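Long-range contact in DnaK Suppressor (Chlamydia trachomatis, PDB 6PTG), which probably binds RNA polymerase and regulates transcription, as expected of a DksA/TraR-type zinc-finger protein: residues F19-L23 with I88-Y93. Sequence-based numbering, arbitrary orientation.
Sequences FKTRL and IEEASY
The phenolic OH of Y93 lies over one face of the F19 ring, displaced toward its rim, with Y93 OH 3.5 Å from F19 CD1. The two rings form an oblique pair, their planes inclined at 37° and their centroids 5.2 Å apart. F19 CD2 and Y93 CE2 meet at 3.7 Å. The flat, apolar ring of F19 gives the hydroxyl end of Y93 a face to lie on while packing against L108 and M109. Y93 reaches this far because its CG is anti to the backbone N (chi1 -173°), which sends the ring across toward helix 13-33. Tyrosine suits the place: its ring packs against apolar neighbours, while the buried hydroxyl is satisfied by a hydrogen bond with P112 O. L23 CD1 comes obliquely to the Y93 ring, 4.2 Å from Y93 CE1. L23 CD1 also touches I88 CD1 at 4.0 Å, so the branched leucine fills the corner between the aromatic and aliphatic parts of the contact. The CD1 methyl of I88, ending its longer branch, reaches the helix backbone 3.7 Å from K20 N and also rests against K20 CB. Beside this apolar patch K20, its chain fully extended, reaches out to a salt bridge whose hydrogen bond is weak, K20 NZ to E89 OE2 at 3.4 Å. E89 bends at chi2 (-59°) to bring its carboxylate to the lysine; two long, flexible charged residues fit this more exposed border. Just beyond E89, A91 takes positive phi in a Schellman motif that ends helix 72-89. The contact therefore joins helix 13-33 to the last turn of helix 72-89 and the loop after it, which carries Y93. L108 of helix 105-110 touches both aromatics; L23 also packs on A84 and L85 of helix 72-89.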
ATOM      1  N   PHE B  19     -21.225   1.534  -5.776  1.00 49.85           N
ATOM      2  CA  PHE B  19     -20.162   2.172  -5.004  1.00 47.96           C
ATOM      3  C   PHE B  19     -19.629   3.405  -5.723  1.00 59.58           C
ATOM      4  O   PHE B  19     -19.332   4.428  -5.091  1.00 52.74           O
ATOM      5  CB  PHE B  19     -19.026   1.184  -4.752  1.00 45.08           C
ATOM      6  CG  PHE B  19     -19.299   0.208  -3.658  1.00 47.17           C
ATOM      7  CD1 PHE B  19     -19.536   0.644  -2.369  1.00 52.68           C
ATOM      8  CD2 PHE B  19     -19.293  -1.151  -3.910  1.00 48.06           C
ATOM      9  CE1 PHE B  19     -19.775  -0.259  -1.354  1.00 53.34           C
ATOM     10  CE2 PHE B  19     -19.533  -2.058  -2.901  1.00 47.41           C
ATOM     11  CZ  PHE B  19     -19.774  -1.611  -1.622  1.00 52.71           C
ATOM     12  N   LYS B  20     -19.465   3.306  -7.045  1.00 60.15           N
ATOM     13  CA  LYS B  20     -19.053   4.456  -7.838  1.00 55.60           C
ATOM     14  C   LYS B  20     -20.042   5.605  -7.696  1.00 58.63           C
ATOM     15  O   LYS B  20     -19.641   6.768  -7.572  1.00 64.81           O
ATOM     16  CB  LYS B  20     -18.905   4.047  -9.302  1.00 57.23           C
ATOM     17  CG  LYS B  20     -18.279   5.113 -10.181  1.00 57.48           C
ATOM     18  CD  LYS B  20     -18.280   4.684 -11.633  1.00 59.89           C
ATOM     19  CE  LYS B  20     -17.509   5.664 -12.494  1.00 59.22           C
ATOM     20  NZ  LYS B  20     -17.617   5.321 -13.939  1.00 64.13           N
ATOM     21  N   THR B  21     -21.342   5.301  -7.717  1.00 55.84           N
ATOM     22  CA  THR B  21     -22.342   6.346  -7.529  1.00 57.58           C
ATOM     23  C   THR B  21     -22.243   6.966  -6.138  1.00 60.92           C
ATOM     24  O   THR B  21     -22.329   8.191  -5.990  1.00 64.37           O
ATOM     25  CB  THR B  21     -23.745   5.790  -7.769  1.00 59.95           C
ATOM     26  OG1 THR B  21     -23.849   5.298  -9.113  1.00 65.48           O
ATOM     27  CG2 THR B  21     -24.781   6.880  -7.558  1.00 60.88           C
ATOM     28  N   ARG B  22     -22.061   6.138  -5.103  1.00 56.27           N
ATOM     29  CA  ARG B  22     -21.890   6.674  -3.757  1.00 50.37           C
ATOM     30  C   ARG B  22     -20.649   7.550  -3.664  1.00 62.55           C
ATOM     31  O   ARG B  22     -20.687   8.626  -3.056  1.00 68.91           O
ATOM     32  CB  ARG B  22     -21.803   5.537  -2.737  1.00 56.46           C
ATOM     33  CG  ARG B  22     -23.052   4.692  -2.595  1.00 58.30           C
ATOM     34  CD  ARG B  22     -22.845   3.595  -1.556  1.00 53.16           C
ATOM     35  NE  ARG B  22     -22.495   4.128  -0.244  1.00 51.23           N
ATOM     36  CZ  ARG B  22     -22.086   3.376   0.777  1.00 56.77           C
ATOM     37  NH1 ARG B  22     -21.983   2.063   0.630  1.00 57.08           N
ATOM     38  NH2 ARG B  22     -21.782   3.931   1.945  1.00 53.42           N
ATOM     39  N   LEU B  23     -19.538   7.108  -4.258  1.00 58.45           N
ATOM     40  CA  LEU B  23     -18.285   7.850  -4.134  1.00 55.72           C
ATOM     41  C   LEU B  23     -18.348   9.194  -4.855  1.00 52.66           C
ATOM     42  O   LEU B  23     -17.866  10.204  -4.332  1.00 53.89           O
ATOM     43  CB  LEU B  23     -17.122   7.006  -4.651  1.00 48.91           C
ATOM     44  CG  LEU B  23     -16.718   5.833  -3.756  1.00 48.77           C
ATOM     45  CD1 LEU B  23     -15.772   4.898  -4.476  1.00 49.40           C
ATOM     46  CD2 LEU B  23     -16.085   6.333  -2.467  1.00 43.05           C
ATOM     47  N   ILE B  88     -11.713   1.692  -9.003  1.00 68.42           N
ATOM     48  CA  ILE B  88     -12.850   1.195  -9.772  1.00 72.79           C
ATOM     49  C   ILE B  88     -12.527   1.211 -11.262  1.00 75.49           C
ATOM     50  O   ILE B  88     -12.892   0.287 -11.997  1.00 78.01           O
ATOM     51  CB  ILE B  88     -14.122   2.001  -9.447  1.00 63.03           C
ATOM     52  CG1 ILE B  88     -14.580   1.721  -8.013  1.00 57.25           C
ATOM     53  CG2 ILE B  88     -15.232   1.659 -10.411  1.00 57.70           C
ATOM     54  CD1 ILE B  88     -15.866   2.442  -7.611  1.00 53.34           C
ATOM     55  N   GLU B  89     -11.816   2.247 -11.725  1.00 75.27           N
ATOM     56  CA  GLU B  89     -11.412   2.315 -13.130  1.00 72.36           C
ATOM     57  C   GLU B  89     -10.322   1.298 -13.448  1.00 71.46           C
ATOM     58  O   GLU B  89     -10.312   0.713 -14.536  1.00 68.78           O
ATOM     59  CB  GLU B  89     -10.938   3.727 -13.479  1.00 77.48           C
ATOM     60  CG  GLU B  89     -11.963   4.821 -13.219  1.00 95.77           C
ATOM     61  CD  GLU B  89     -13.254   4.616 -13.993  1.00108.52           C
ATOM     62  OE1 GLU B  89     -13.186   4.505 -15.239  1.00113.73           O
ATOM     63  OE2 GLU B  89     -14.332   4.574 -13.354  1.00107.70           O
ATOM     64  N   GLU B  90      -9.395   1.074 -12.512  1.00 82.88           N
ATOM     65  CA  GLU B  90      -8.322   0.103 -12.691  1.00 74.96           C
ATOM     66  C   GLU B  90      -8.752  -1.322 -12.368  1.00 73.09           C
ATOM     67  O   GLU B  90      -7.909  -2.225 -12.417  1.00 77.36           O
ATOM     68  CB  GLU B  90      -7.124   0.465 -11.806  1.00 70.34           C
ATOM     69  CG  GLU B  90      -6.619   1.892 -11.932  1.00 84.90           C
ATOM     70  CD  GLU B  90      -5.561   2.220 -10.882  1.00 92.23           C
ATOM     71  OE1 GLU B  90      -5.493   1.495  -9.858  1.00 86.05           O
ATOM     72  OE2 GLU B  90      -4.797   3.194 -11.083  1.00 96.34           O
ATOM     73  N   ALA B  91     -10.031  -1.535 -12.044  1.00 67.29           N
ATOM     74  CA  ALA B  91     -10.579  -2.856 -11.714  1.00 65.72           C
ATOM     75  C   ALA B  91      -9.865  -3.495 -10.524  1.00 66.93           C
ATOM     76  O   ALA B  91      -9.637  -4.707 -10.493  1.00 69.44           O
ATOM     77  CB  ALA B  91     -10.553  -3.791 -12.921  1.00 63.45           C
ATOM     78  N   SER B  92      -9.512  -2.677  -9.527  1.00 58.77           N
ATOM     79  CA  SER B  92      -8.905  -3.171  -8.296  1.00 58.59           C
ATOM     80  C   SER B  92      -9.707  -2.772  -7.063  1.00 65.64           C
ATOM     81  O   SER B  92      -9.186  -2.848  -5.946  1.00 69.87           O
ATOM     82  CB  SER B  92      -7.464  -2.676  -8.155  1.00 59.86           C
ATOM     83  OG  SER B  92      -7.421  -1.282  -7.910  1.00 59.40           O
ATOM     84  N   TYR B  93     -10.958  -2.345  -7.236  1.00 65.89           N
ATOM     85  CA  TYR B  93     -11.771  -1.980  -6.085  1.00 55.30           C
ATOM     86  C   TYR B  93     -12.035  -3.205  -5.220  1.00 51.70           C
ATOM     87  O   TYR B  93     -12.366  -4.283  -5.719  1.00 61.82           O
ATOM     88  CB  TYR B  93     -13.094  -1.351  -6.531  1.00 51.39           C
ATOM     89  CG  TYR B  93     -13.900  -0.801  -5.377  1.00 56.38           C
ATOM     90  CD1 TYR B  93     -13.642   0.468  -4.874  1.00 57.70           C
ATOM     91  CD2 TYR B  93     -14.905  -1.552  -4.773  1.00 60.61           C
ATOM     92  CE1 TYR B  93     -14.367   0.980  -3.813  1.00 53.27           C
ATOM     93  CE2 TYR B  93     -15.634  -1.049  -3.708  1.00 56.53           C
ATOM     94  CZ  TYR B  93     -15.359   0.219  -3.235  1.00 58.12           C
ATOM     95  OH  TYR B  93     -16.073   0.733  -2.179  1.00 68.95           O
TER